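Local coordinates for protein epsin-3 (Saccharomyces cerevisiae, PDB 3ONK) that helps recruit clathrin to the Golgi network and endosomes and binds membranes rich in phosphatidylinositol-3,5-bisphosphate, here represented by its ENTH domain, at residues Ala19-Pro24 with Ile67-Gln72; Ser50-Arg55 with Gln72-Leu77; Asp88-Ile93 with Glu125-Asp130. All coordinates share one frame; numbering follows the deposited sequence.

The three contacts lie in one all-helical ENTH domain and run across it. Contact 1 ties the loop after helix 11-19 to helix 64-80, contact 2 packs that same helix against helix 42-57 with its centre about 3 Å from the centre of the chain, and contact 3 joins the C-terminal parts of helices 83-90 and 113-127 and the turns after them. Contacts 1 and 2 have centres about 9 Å apart, share Gln72 and interleave along the sequence; contact 3 follows both, about 13 Å from contact 2 and 20 Å from contact 1, centre to centre. Helix 64-80 therefore links the polar loop site to the apolar middle, and Phe53 carries the packing on to Thr89.

Contact 1. Residues Ala19-Pro24 with Ile67-Gln72; sequences ATNNEP and IYKALQ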
ATOM      1  N   ALA A  19     -10.462  -1.690  -0.071  1.00 23.87           N
ATOM      2  CA  ALA A  19      -9.452  -1.140  -0.982  1.00 21.72           C
ATOM      3  C   ALA A  19      -8.452  -2.198  -1.467  1.00 25.99           C
ATOM      4  O   ALA A  19      -7.738  -1.979  -2.448  1.00 22.78           O
ATOM      5  CB  ALA A  19      -8.711  -0.007  -0.313  1.00 15.29           C
ATOM      6  N   THR A  20      -8.385  -3.331  -0.770  1.00 26.15           N
ATOM      7  CA  THR A  20      -7.429  -4.383  -1.121  1.00 21.40           C
ATOM      8  C   THR A  20      -8.095  -5.738  -1.363  1.00 26.32           C
ATOM      9  O   THR A  20      -7.424  -6.770  -1.335  1.00 27.77           O
ATOM     10  CB  THR A  20      -6.311  -4.524  -0.055  1.00 23.01           C
ATOM     11  OG1 THR A  20      -6.883  -4.861   1.212  1.00 25.49           O
ATOM     12  CG2 THR A  20      -5.559  -3.213   0.095  1.00 21.61           C
ATOM     13  N   ASN A  21      -9.406  -5.722  -1.623  1.00 21.37           N
ATOM     14  CA  ASN A  21     -10.181  -6.935  -1.890  1.00 27.68           C
ATOM     15  C   ASN A  21      -9.783  -7.629  -3.191  1.00 31.43           C
ATOM     16  O   ASN A  21      -8.871  -7.174  -3.898  1.00 25.97           O
ATOM     17  CB  ASN A  21     -11.694  -6.642  -1.888  1.00 19.76           C
ATOM     18  CG  ASN A  21     -12.136  -5.805  -3.070  1.00 25.44           C
ATOM     19  OD1 ASN A  21     -11.497  -5.790  -4.123  1.00 23.05           O
ATOM     20  ND2 ASN A  21     -13.254  -5.110  -2.908  1.00 29.10           N
ATOM     21  N   ASN A  22     -10.491  -8.712  -3.512  1.00 28.02           N
ATOM     22  CA  ASN A  22     -10.156  -9.541  -4.672  1.00 31.17           C
ATOM     23  C   ASN A  22     -10.845  -9.191  -6.000  1.00 29.87           C
ATOM     24  O   ASN A  22     -10.685  -9.911  -6.988  1.00 30.49           O
ATOM     25  CB  ASN A  22     -10.384 -11.020  -4.353  1.00 35.13           C
ATOM     26  CG  ASN A  22      -9.100 -11.814  -4.335  1.00 46.91           C
ATOM     27  OD1 ASN A  22      -8.775 -12.465  -3.335  1.00 52.46           O
ATOM     28  ND2 ASN A  22      -8.347 -11.759  -5.439  1.00 43.00           N
ATOM     29  N   GLU A  23     -11.624  -8.113  -6.029  1.00 25.08           N
ATOM     30  CA  GLU A  23     -12.173  -7.638  -7.290  1.00 24.21           C
ATOM     31  C   GLU A  23     -11.013  -7.310  -8.216  1.00 25.31           C
ATOM     32  O   GLU A  23      -9.945  -6.883  -7.753  1.00 26.76           O
ATOM     33  CB  GLU A  23     -13.028  -6.391  -7.080  1.00 27.02           C
ATOM     34  CG  GLU A  23     -14.219  -6.603  -6.162  1.00 29.40           C
ATOM     35  CD  GLU A  23     -14.920  -5.300  -5.831  1.00 36.61           C
ATOM     36  OE1 GLU A  23     -14.224  -4.306  -5.525  1.00 39.77           O
ATOM     37  OE2 GLU A  23     -16.171  -5.265  -5.881  1.00 44.31           O
ATOM     38  N   PRO A  24     -11.207  -7.509  -9.528  1.00 27.16           N
ATOM     39  CA  PRO A  24     -10.157  -7.239 -10.515  1.00 25.01           C
ATOM     40  C   PRO A  24      -9.789  -5.770 -10.659  1.00 20.67           C
ATOM     41  O   PRO A  24      -8.691  -5.492 -11.109  1.00 25.96           O
ATOM     42  CB  PRO A  24     -10.770  -7.743 -11.819  1.00 24.32           C
ATOM     43  CG  PRO A  24     -11.740  -8.767 -11.387  1.00 28.23           C
ATOM     44  CD  PRO A  24     -12.333  -8.238 -10.128  1.00 27.46           C
ATOM     45  N   ILE A  67      -2.166  -8.060  -2.951  1.00 28.29           N
ATOM     46  CA  ILE A  67      -0.866  -7.492  -2.655  1.00 27.87           C
ATOM     47  C   ILE A  67      -0.593  -6.286  -3.542  1.00 24.48           C
ATOM     48  O   ILE A  67      -0.111  -5.257  -3.065  1.00 20.20           O
ATOM     49  CB  ILE A  67       0.250  -8.538  -2.845  1.00 32.53           C
ATOM     50  CG1 ILE A  67       0.139  -9.622  -1.771  1.00 27.55           C
ATOM     51  CG2 ILE A  67       1.628  -7.869  -2.823  1.00 25.01           C
ATOM     52  CD1 ILE A  67       1.209 -10.676  -1.877  1.00 39.87           C
ATOM     53  N   TYR A  68      -0.919  -6.409  -4.829  1.00 25.48           N
ATOM     54  CA  TYR A  68      -0.762  -5.285  -5.746  1.00 23.64           C
ATOM     55  C   TYR A  68      -1.583  -4.076  -5.274  1.00 23.94           C
ATOM     56  O   TYR A  68      -1.085  -2.944  -5.238  1.00 18.88           O
ATOM     57  CB  TYR A  68      -1.149  -5.665  -7.180  1.00 20.14           C
ATOM     58  CG  TYR A  68      -0.773  -4.578  -8.164  1.00 21.31           C
ATOM     59  CD1 TYR A  68       0.551  -4.365  -8.494  1.00 25.93           C
ATOM     60  CD2 TYR A  68      -1.732  -3.755  -8.737  1.00 25.54           C
ATOM     61  CE1 TYR A  68       0.922  -3.386  -9.370  1.00 29.10           C
ATOM     62  CE2 TYR A  68      -1.365  -2.746  -9.626  1.00 28.77           C
ATOM     63  CZ  TYR A  68      -0.026  -2.578  -9.937  1.00 34.05           C
ATOM     64  OH  TYR A  68       0.391  -1.606 -10.817  1.00 41.55           O
ATOM     65  N   LYS A  69      -2.829  -4.333  -4.879  1.00 22.71           N
ATOM     66  CA  LYS A  69      -3.722  -3.273  -4.398  1.00 20.56           C
ATOM     67  C   LYS A  69      -3.268  -2.662  -3.056  1.00 22.55           C
ATOM     68  O   LYS A  69      -3.450  -1.468  -2.810  1.00 20.25           O
ATOM     69  CB  LYS A  69      -5.156  -3.799  -4.327  1.00 20.02           C
ATOM     70  CG  LYS A  69      -5.707  -4.168  -5.715  1.00 27.20           C
ATOM     71  CD  LYS A  69      -6.987  -5.008  -5.647  1.00 23.20           C
ATOM     72  CE  LYS A  69      -8.225  -4.157  -5.693  1.00 24.45           C
ATOM     73  NZ  LYS A  69      -9.456  -4.966  -5.691  1.00 21.37           N
ATOM     74  N   ALA A  70      -2.665  -3.484  -2.199  1.00 22.75           N
ATOM     75  CA  ALA A  70      -2.046  -2.992  -0.965  1.00 22.74           C
ATOM     76  C   ALA A  70      -0.851  -2.073  -1.241  1.00 23.09           C
ATOM     77  O   ALA A  70      -0.606  -1.103  -0.503  1.00 23.13           O
ATOM     78  CB  ALA A  70      -1.621  -4.154  -0.095  1.00 25.97           C
ATOM     79  N   LEU A  71      -0.102  -2.377  -2.300  1.00 23.89           N
ATOM     80  CA  LEU A  71       1.018  -1.521  -2.707  1.00 25.60           C
ATOM     81  C   LEU A  71       0.533  -0.170  -3.210  1.00 19.51           C
ATOM     82  O   LEU A  71       1.039   0.871  -2.786  1.00 19.98           O
ATOM     83  CB  LEU A  71       1.886  -2.192  -3.783  1.00 19.86           C
ATOM     84  CG  LEU A  71       2.694  -3.440  -3.371  1.00 21.39           C
ATOM     85  CD1 LEU A  71       3.431  -3.993  -4.593  1.00 22.46           C
ATOM     86  CD2 LEU A  71       3.673  -3.131  -2.240  1.00 20.18           C
ATOM     87  N   GLN A  72      -0.434  -0.200  -4.127  1.00 19.78           N
ATOM     88  CA  GLN A  72      -1.069   1.012  -4.626  1.00 21.41           C
ATOM     89  C   GLN A  72      -1.568   1.890  -3.490  1.00 19.17           C
ATOM     90  O   GLN A  72      -1.362   3.092  -3.508  1.00 21.40           O
ATOM     91  CB  GLN A  72      -2.257   0.678  -5.533  1.00 21.33           C
ATOM     92  CG  GLN A  72      -1.898   0.138  -6.894  1.00 21.64           C
ATOM     93  CD  GLN A  72      -3.128  -0.198  -7.711  1.00 26.63           C
ATOM     94  OE1 GLN A  72      -3.899  -1.096  -7.353  1.00 17.06           O
ATOM     95  NE2 GLN A  72      -3.322   0.524  -8.821  1.00 20.89           N
TER
HETATM   96  O   HOH W   1      -5.834  -0.215  -3.230  1.00 18.48           O
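Lys69 sends its side chain from helix 64-80 into the bend of loop 19-24, where its ammonium group meets three oxygens of that loop. The side chain of Lys69 reaches Asn21 aslant, and its NZ lies 2.7 Å from OD1 of Asn21, tilted 27° from the plane of that amide. The backbone O of Asn21 accepts a second bond from NZ, which stands well above this carbonyl plane. The third acceptor is the backbone O of Glu23, whose position is less sure. A bend at chi3 (93°) turns CE of Lys69 out of the line of the chain, and NZ at its end lies among these acceptors. NZ also gives O of Trp25 a weak bond.

Asn21 suits its place because its amide serves in two ways. OD1 also accepts from N of Glu23 at 3.0 Å, closing an Asx turn, and this N-H and the ammonium arrive from opposite faces of the amide plane. ND2 of Asn21 gives a bond to OE1 of Glu23 at 2.9 Å, which it meets from above the carboxylate plane, so both ends of the amide are engaged and its rotation is fixed.

Thr20 and Ala70 make the apolar part of the contact. CG2 of Thr20 rests against CA of Ala70 at 3.7 Å, where a small alanine lets the loop come close; the hydroxyl OG1 of Thr20 bonds instead to O of Val16. A water gives one bond to O of Ala19 and another to O of Lys69, joining the two backbones.

The carboxylate of Glu23 stays 4.8 Å from the ammonium, OE1 to NZ, without a direct salt bridge. The lysine charge is thus met mainly by neutral amide oxygens, with the nearby carboxylate probably adding some stabilisation.

Contact 2. Residues Ser50-Arg55 with Gln72-Leu77; sequences SMIFRR and QLLDYL
Ile52 meets Leu73, Leu74 and Leu77 where helices 42-57 and 64-80 pack in the interior of the all-helical ENTH domain. The two short segments run roughly antiparallel, 141° between their directions, with axes 11.1 Å apart, a separation bridged by branched side chains.

From CB, which points toward the other helix, Ile52 divides into two arms. CG2, anti to the backbone N, takes the side of Leu74 and lies 4.1 Å from CD2 of that residue. CG1 takes the other side and passes CD2 of Leu73 at 4.0 Å. Beyond it, CD1 touches three leucine methyls, CD2 of Leu73, CD1 of Leu74 and CD1 of Leu77, each 3.8 Å away. The side chains of Ile52 and Leu77 meet tip to tip, whereas Leu73 and Leu74 come in at a slant to Ile52. A beta-branched residue suits this position because one arm can lie against Leu74 while the longer one reaches on to Leu73 and Leu77 as well. An alanine here would probably leave a gap among these three leucines, letting their methyl ends shift.

Leu74 also touches Phe53, whose side chain runs at about a right angle to its own. Elsewhere Leu73 touches Met32 and Leu77 touches Ile35, both of helix 29-38, while Leu74 packs on Leu123 of helix 113-127. CE1 of the Phe53 ring approaches CD2 of Leu74 to 3.7 Å.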
ATOM      1  N   SER A  50      -1.742  -2.556  10.374  1.00 26.46           N
ATOM      2  CA  SER A  50      -1.997  -3.982  10.509  1.00 28.25           C
ATOM      3  C   SER A  50      -2.575  -4.552   9.227  1.00 34.19           C
ATOM      4  O   SER A  50      -2.021  -5.482   8.636  1.00 32.67           O
ATOM      5  CB  SER A  50      -3.002  -4.221  11.622  1.00 27.49           C
ATOM      6  OG  SER A  50      -2.662  -3.454  12.760  1.00 35.33           O
ATOM      7  N   MET A  51      -3.693  -3.974   8.808  1.00 25.07           N
ATOM      8  CA  MET A  51      -4.449  -4.463   7.671  1.00 26.19           C
ATOM      9  C   MET A  51      -3.623  -4.507   6.383  1.00 30.14           C
ATOM     10  O   MET A  51      -3.698  -5.478   5.623  1.00 31.54           O
ATOM     11  CB  MET A  51      -5.694  -3.596   7.472  1.00 26.41           C
ATOM     12  CG  MET A  51      -6.709  -3.661   8.613  1.00 33.28           C
ATOM     13  SD  MET A  51      -7.454  -5.289   8.839  1.00 36.95           S
ATOM     14  CE  MET A  51      -7.705  -5.794   7.148  1.00 32.57           C
ATOM     15  N   ILE A  52      -2.838  -3.460   6.134  1.00 22.81           N
ATOM     16  CA  ILE A  52      -2.097  -3.373   4.879  1.00 23.82           C
ATOM     17  C   ILE A  52      -1.012  -4.430   4.776  1.00 26.31           C
ATOM     18  O   ILE A  52      -0.819  -5.021   3.720  1.00 25.37           O
ATOM     19  CB  ILE A  52      -1.444  -1.995   4.653  1.00 25.38           C
ATOM     20  CG1 ILE A  52      -2.493  -0.956   4.260  1.00 25.26           C
ATOM     21  CG2 ILE A  52      -0.417  -2.087   3.522  1.00 24.22           C
ATOM     22  CD1 ILE A  52      -1.890   0.323   3.656  1.00 18.41           C
ATOM     23  N   PHE A  53      -0.298  -4.671   5.872  1.00 27.66           N
ATOM     24  CA  PHE A  53       0.824  -5.605   5.816  1.00 27.98           C
ATOM     25  C   PHE A  53       0.384  -7.062   5.969  1.00 32.66           C
ATOM     26  O   PHE A  53       1.075  -7.968   5.508  1.00 33.73           O
ATOM     27  CB  PHE A  53       1.906  -5.234   6.825  1.00 25.04           C
ATOM     28  CG  PHE A  53       2.541  -3.894   6.561  1.00 28.45           C
ATOM     29  CD1 PHE A  53       3.079  -3.602   5.317  1.00 30.81           C
ATOM     30  CD2 PHE A  53       2.615  -2.937   7.555  1.00 27.91           C
ATOM     31  CE1 PHE A  53       3.674  -2.372   5.061  1.00 33.87           C
ATOM     32  CE2 PHE A  53       3.209  -1.692   7.307  1.00 31.84           C
ATOM     33  CZ  PHE A  53       3.733  -1.413   6.056  1.00 25.89           C
ATOM     34  N   ARG A  54      -0.768  -7.287   6.600  1.00 32.43           N
ATOM     35  CA  ARG A  54      -1.342  -8.628   6.654  1.00 33.50           C
ATOM     36  C   ARG A  54      -1.282  -9.235   5.273  1.00 33.57           C
ATOM     37  O   ARG A  54      -1.031 -10.421   5.111  1.00 36.01           O
ATOM     38  CB  ARG A  54      -2.790  -8.599   7.140  1.00 33.29           C
ATOM     39  CG  ARG A  54      -2.909  -8.242   8.610  1.00 41.69           C
ATOM     40  CD  ARG A  54      -4.313  -8.416   9.153  1.00 45.91           C
ATOM     41  NE  ARG A  54      -4.351  -8.042  10.564  1.00 48.84           N
ATOM     42  CZ  ARG A  54      -4.009  -8.853  11.559  1.00 54.46           C
ATOM     43  NH1 ARG A  54      -3.612 -10.096  11.300  1.00 56.36           N
ATOM     44  NH2 ARG A  54      -4.067  -8.424  12.813  1.00 52.52           N
ATOM     45  N   ARG A  55      -1.503  -8.395   4.273  1.00 41.29           N
ATOM     46  CA  ARG A  55      -1.516  -8.840   2.890  1.00 41.94           C
ATOM     47  C   ARG A  55      -0.150  -9.378   2.433  1.00 47.49           C
ATOM     48  O   ARG A  55      -0.074 -10.444   1.815  1.00 49.62           O
ATOM     49  CB  ARG A  55      -2.008  -7.706   1.985  1.00 39.91           C
ATOM     50  CG  ARG A  55      -3.455  -7.875   1.519  1.00 40.57           C
ATOM     51  CD  ARG A  55      -4.424  -8.059   2.693  1.00 52.82           C
ATOM     52  NE  ARG A  55      -5.171  -6.836   2.997  1.00 49.24           N
ATOM     53  CZ  ARG A  55      -5.844  -6.620   4.129  1.00 45.06           C
ATOM     54  NH1 ARG A  55      -5.868  -7.548   5.090  1.00 34.22           N
ATOM     55  NH2 ARG A  55      -6.484  -5.465   4.301  1.00 35.37           N
ATOM     56  N   GLN A  72      -0.434  -0.200  -4.127  1.00 19.78           N
ATOM     57  CA  GLN A  72      -1.069   1.012  -4.626  1.00 21.41           C
ATOM     58  C   GLN A  72      -1.568   1.890  -3.490  1.00 19.17           C
ATOM     59  O   GLN A  72      -1.362   3.092  -3.508  1.00 21.40           O
ATOM     60  CB  GLN A  72      -2.257   0.678  -5.533  1.00 21.33           C
ATOM     61  CG  GLN A  72      -1.898   0.138  -6.894  1.00 21.64           C
ATOM     62  CD  GLN A  72      -3.128  -0.198  -7.711  1.00 26.63           C
ATOM     63  OE1 GLN A  72      -3.899  -1.096  -7.353  1.00 17.06           O
ATOM     64  NE2 GLN A  72      -3.322   0.524  -8.821  1.00 20.89           N
ATOM     65  N   LEU A  73      -2.258   1.294  -2.519  1.00 17.78           N
ATOM     66  CA  LEU A  73      -2.762   2.052  -1.368  1.00 19.56           C
ATOM     67  C   LEU A  73      -1.629   2.696  -0.574  1.00 20.52           C
ATOM     68  O   LEU A  73      -1.711   3.855  -0.170  1.00 19.52           O
ATOM     69  CB  LEU A  73      -3.564   1.141  -0.433  1.00 18.08           C
ATOM     70  CG  LEU A  73      -4.151   1.779   0.828  1.00 17.37           C
ATOM     71  CD1 LEU A  73      -4.975   3.038   0.525  1.00 13.57           C
ATOM     72  CD2 LEU A  73      -5.005   0.756   1.587  1.00 15.75           C
ATOM     73  N   LEU A  74      -0.573   1.924  -0.350  1.00 20.38           N
ATOM     74  CA  LEU A  74       0.536   2.358   0.476  1.00 17.90           C
ATOM     75  C   LEU A  74       1.294   3.479  -0.232  1.00 22.70           C
ATOM     76  O   LEU A  74       1.799   4.407   0.402  1.00 23.23           O
ATOM     77  CB  LEU A  74       1.437   1.155   0.771  1.00 22.36           C
ATOM     78  CG  LEU A  74       2.377   1.066   1.975  1.00 25.29           C
ATOM     79  CD1 LEU A  74       1.726   1.417   3.313  1.00 20.38           C
ATOM     80  CD2 LEU A  74       2.974  -0.345   2.024  1.00 29.59           C
ATOM     81  N   ASP A  75       1.345   3.415  -1.557  1.00 18.74           N
ATOM     82  CA  ASP A  75       1.935   4.506  -2.314  1.00 21.66           C
ATOM     83  C   ASP A  75       1.136   5.791  -2.094  1.00 20.42           C
ATOM     84  O   ASP A  75       1.682   6.857  -1.809  1.00 21.65           O
ATOM     85  CB  ASP A  75       1.963   4.171  -3.807  1.00 23.35           C
ATOM     86  CG  ASP A  75       2.691   5.224  -4.619  1.00 25.72           C
ATOM     87  OD1 ASP A  75       3.921   5.335  -4.468  1.00 29.35           O
ATOM     88  OD2 ASP A  75       2.028   5.967  -5.378  1.00 24.64           O
ATOM     89  N   TYR A  76      -0.172   5.682  -2.240  1.00 20.18           N
ATOM     90  CA  TYR A  76      -1.038   6.838  -2.086  1.00 21.14           C
ATOM     91  C   TYR A  76      -0.875   7.433  -0.685  1.00 20.54           C
ATOM     92  O   TYR A  76      -0.835   8.647  -0.528  1.00 20.84           O
ATOM     93  CB  TYR A  76      -2.496   6.436  -2.342  1.00 18.06           C
ATOM     94  CG  TYR A  76      -3.461   7.600  -2.388  1.00 23.07           C
ATOM     95  CD1 TYR A  76      -3.761   8.238  -3.592  1.00 19.27           C
ATOM     96  CD2 TYR A  76      -4.066   8.069  -1.224  1.00 23.56           C
ATOM     97  CE1 TYR A  76      -4.653   9.302  -3.629  1.00 23.48           C
ATOM     98  CE2 TYR A  76      -4.947   9.135  -1.250  1.00 19.52           C
ATOM     99  CZ  TYR A  76      -5.235   9.749  -2.449  1.00 25.08           C
ATOM    100  OH  TYR A  76      -6.112  10.813  -2.465  1.00 29.02           O
ATOM    101  N   LEU A  77      -0.756   6.572   0.323  1.00 17.97           N
ATOM    102  CA  LEU A  77      -0.731   7.023   1.712  1.00 20.31           C
ATOM    103  C   LEU A  77       0.565   7.731   2.040  1.00 26.29           C
ATOM    104  O   LEU A  77       0.594   8.680   2.818  1.00 21.41           O
ATOM    105  CB  LEU A  77      -0.945   5.861   2.676  1.00 19.92           C
ATOM    106  CG  LEU A  77      -2.329   5.206   2.663  1.00 24.02           C
ATOM    107  CD1 LEU A  77      -2.371   4.056   3.663  1.00 20.80           C
ATOM    108  CD2 LEU A  77      -3.437   6.220   2.961  1.00 21.79           C
TER

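Contact 3. Residues Asp88-Ile93 with Glu125-Asp130; sequences DTRNSI and ELLSDD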
ATOM      1  N   ASP A  88       5.892   5.235  10.792  1.00 19.75           N
ATOM      2  CA  ASP A  88       5.426   3.869  11.087  1.00 19.00           C
ATOM      3  C   ASP A  88       5.854   2.874  10.013  1.00 20.17           C
ATOM      4  O   ASP A  88       6.441   1.840  10.315  1.00 19.15           O
ATOM      5  CB  ASP A  88       3.907   3.839  11.187  1.00 22.41           C
ATOM      6  CG  ASP A  88       3.383   4.557  12.416  1.00 22.63           C
ATOM      7  OD1 ASP A  88       4.192   5.023  13.249  1.00 20.38           O
ATOM      8  OD2 ASP A  88       2.150   4.639  12.551  1.00 26.23           O
ATOM      9  N   THR A  89       5.568   3.212   8.758  1.00 19.67           N
ATOM     10  CA  THR A  89       5.873   2.348   7.619  1.00 16.09           C
ATOM     11  C   THR A  89       7.370   2.060   7.502  1.00 17.69           C
ATOM     12  O   THR A  89       7.771   0.954   7.164  1.00 17.80           O
ATOM     13  CB  THR A  89       5.361   2.966   6.288  1.00 17.06           C
ATOM     14  OG1 THR A  89       3.950   3.227   6.374  1.00 22.29           O
ATOM     15  CG2 THR A  89       5.630   2.020   5.125  1.00 21.24           C
ATOM     16  N   ARG A  90       8.202   3.059   7.770  1.00 17.68           N
ATOM     17  CA  ARG A  90       9.653   2.841   7.736  1.00 21.46           C
ATOM     18  C   ARG A  90      10.133   1.716   8.661  1.00 19.56           C
ATOM     19  O   ARG A  90      11.118   1.038   8.353  1.00 24.91           O
ATOM     20  CB  ARG A  90      10.408   4.152   7.983  1.00 19.88           C
ATOM     21  CG  ARG A  90      10.514   4.986   6.719  1.00 18.77           C
ATOM     22  CD  ARG A  90      10.942   6.413   6.983  1.00 22.27           C
ATOM     23  NE  ARG A  90      11.297   7.091   5.742  1.00 20.93           N
ATOM     24  CZ  ARG A  90      11.819   8.311   5.683  1.00 22.54           C
ATOM     25  NH1 ARG A  90      12.025   9.010   6.799  1.00 24.40           N
ATOM     26  NH2 ARG A  90      12.125   8.832   4.509  1.00 27.08           N
ATOM     27  N   ASN A  91       9.425   1.516   9.778  1.00 20.16           N
ATOM     28  CA  ASN A  91       9.740   0.452  10.728  1.00 21.85           C
ATOM     29  C   ASN A  91       9.456  -0.955  10.180  1.00 25.11           C
ATOM     30  O   ASN A  91       9.769  -1.955  10.825  1.00 24.28           O
ATOM     31  CB  ASN A  91       8.989   0.670  12.055  1.00 20.70           C
ATOM     32  CG  ASN A  91       9.442   1.929  12.787  1.00 22.77           C
ATOM     33  OD1 ASN A  91      10.553   2.408  12.582  1.00 21.49           O
ATOM     34  ND2 ASN A  91       8.578   2.468  13.651  1.00 22.71           N
ATOM     35  N   SER A  92       8.869  -1.015   8.988  1.00 24.62           N
ATOM     36  CA  SER A  92       8.488  -2.273   8.353  1.00 25.20           C
ATOM     37  C   SER A  92       9.117  -2.471   6.972  1.00 25.59           C
ATOM     38  O   SER A  92       8.630  -3.296   6.205  1.00 25.00           O
ATOM     39  CB  SER A  92       6.969  -2.339   8.186  1.00 24.81           C
ATOM     40  OG  SER A  92       6.290  -2.328   9.426  1.00 27.58           O
ATOM     41  N   ILE A  93      10.166  -1.709   6.649  1.00 24.96           N
ATOM     42  CA  ILE A  93      10.831  -1.815   5.343  1.00 23.18           C
ATOM     43  C   ILE A  93      11.255  -3.256   5.084  1.00 27.91           C
ATOM     44  O   ILE A  93      11.142  -3.768   3.970  1.00 28.57           O
ATOM     45  CB  ILE A  93      12.100  -0.927   5.254  1.00 30.17           C
ATOM     46  CG1 ILE A  93      11.745   0.556   5.301  1.00 34.47           C
ATOM     47  CG2 ILE A  93      12.820  -1.171   3.940  1.00 31.50           C
ATOM     48  CD1 ILE A  93      11.137   1.069   3.989  1.00 33.01           C
ATOM     49  N   GLU A 125      12.223   2.806  -2.819  1.00 22.38           N
ATOM     50  CA  GLU A 125      13.007   3.964  -3.204  1.00 27.26           C
ATOM     51  C   GLU A 125      12.341   5.207  -2.617  1.00 30.44           C
ATOM     52  O   GLU A 125      13.014   6.040  -2.016  1.00 26.38           O
ATOM     53  CB  GLU A 125      13.093   4.061  -4.721  1.00 26.24           C
ATOM     54  CG  GLU A 125      14.148   4.997  -5.221  1.00 42.48           C
ATOM     55  CD  GLU A 125      14.027   5.236  -6.710  1.00 50.94           C
ATOM     56  OE1 GLU A 125      12.890   5.171  -7.229  1.00 54.75           O
ATOM     57  OE2 GLU A 125      15.066   5.489  -7.357  1.00 61.04           O
ATOM     58  N   LEU A 126      11.016   5.308  -2.764  1.00 27.13           N
ATOM     59  CA  LEU A 126      10.266   6.449  -2.219  1.00 24.82           C
ATOM     60  C   LEU A 126      10.428   6.564  -0.710  1.00 25.32           C
ATOM     61  O   LEU A 126      10.895   7.587  -0.203  1.00 26.39           O
ATOM     62  CB  LEU A 126       8.774   6.374  -2.576  1.00 23.69           C
ATOM     63  CG  LEU A 126       7.890   7.541  -2.092  1.00 21.29           C
ATOM     64  CD1 LEU A 126       8.345   8.872  -2.703  1.00 21.42           C
ATOM     65  CD2 LEU A 126       6.393   7.299  -2.361  1.00 19.00           C
ATOM     66  N   LEU A 127      10.064   5.497  -0.000  1.00 24.53           N
ATOM     67  CA  LEU A 127      10.056   5.497   1.462  1.00 25.05           C
ATOM     68  C   LEU A 127      11.375   5.918   2.081  1.00 28.28           C
ATOM     69  O   LEU A 127      11.385   6.554   3.127  1.00 31.50           O
ATOM     70  CB  LEU A 127       9.728   4.107   2.001  1.00 27.89           C
ATOM     71  CG  LEU A 127       8.311   3.787   2.452  1.00 27.45           C
ATOM     72  CD1 LEU A 127       8.292   2.337   2.845  1.00 29.22           C
ATOM     73  CD2 LEU A 127       7.835   4.665   3.607  1.00 20.67           C
ATOM     74  N   SER A 128      12.484   5.531   1.453  1.00 28.99           N
ATOM     75  CA  SER A 128      13.804   5.724   2.052  1.00 32.70           C
ATOM     76  C   SER A 128      14.496   7.018   1.612  1.00 27.90           C
ATOM     77  O   SER A 128      15.673   7.216   1.876  1.00 31.79           O
ATOM     78  CB  SER A 128      14.699   4.521   1.754  1.00 34.79           C
ATOM     79  OG  SER A 128      15.089   4.506   0.392  1.00 37.63           O
ATOM     80  N   ASP A 129      13.754   7.912   0.975  1.00 27.13           N
ATOM     81  CA  ASP A 129      14.343   9.144   0.457  1.00 27.59           C
ATOM     82  C   ASP A 129      13.517  10.381   0.820  1.00 25.66           C
ATOM     83  O   ASP A 129      12.489  10.651   0.198  1.00 25.25           O
ATOM     84  CB  ASP A 129      14.504   9.045  -1.065  1.00 21.72           C
ATOM     85  CG  ASP A 129      15.217  10.246  -1.643  1.00 27.49           C
ATOM     86  OD1 ASP A 129      15.545  11.161  -0.861  1.00 25.10           O
ATOM     87  OD2 ASP A 129      15.465  10.270  -2.865  1.00 23.63           O
ATOM     88  N   ASP A 130      13.964  11.128   1.830  1.00 25.85           N
ATOM     89  CA  ASP A 130      13.245  12.332   2.250  1.00 20.29           C
ATOM     90  C   ASP A 130      13.034  13.325   1.090  1.00 22.24           C
ATOM     91  O   ASP A 130      12.033  14.031   1.044  1.00 24.18           O
ATOM     92  CB  ASP A 130      13.961  13.022   3.419  1.00 20.40           C
ATOM     93  CG  ASP A 130      13.693  12.343   4.779  1.00 28.16           C
ATOM     94  OD1 ASP A 130      12.879  11.401   4.875  1.00 24.27           O
ATOM     95  OD2 ASP A 130      14.311  12.766   5.771  1.00 27.35           O
TER
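Arg90 and Leu127 bring the two backbones together, their CA atoms 6.8 Å apart, where a type I beta turn from Arg90 to Ile93 follows helix 83-90 and helix 113-127 gives way to the turn before helix 130-143. The extended side chain of Arg90 runs alongside Leu127 pointing the other way, and two of its nitrogens bind the one carbonyl oxygen: NE is 2.7 Å and NH2 2.8 Å from O of Leu127. That oxygen lies almost in the guanidinium plane. NH2 also forms a salt bridge to OD1 of Asp130 at 2.7 Å, with an N-H...O angle of 160° and the carboxylate turned 24° from the guanidinium.

Here an arginine side chain binds a carbonyl in the last turn of helix 113-127, within the ENTH helical bundle. Arginine suits the place because its flat guanidinium, with five N-H bonds, can serve this carbonyl and a carboxylate of the next helix together.

The side chain of Leu127 makes the apolar part of the contact. Its CD1 lies 3.5 Å from CG2 of Thr89 and a tight 3.3 Å from CD1 of Ile93. Thr89 presents this methyl while its hydroxyl bonds to O of Phe85, and Ile96 touches both Thr89 and Leu127.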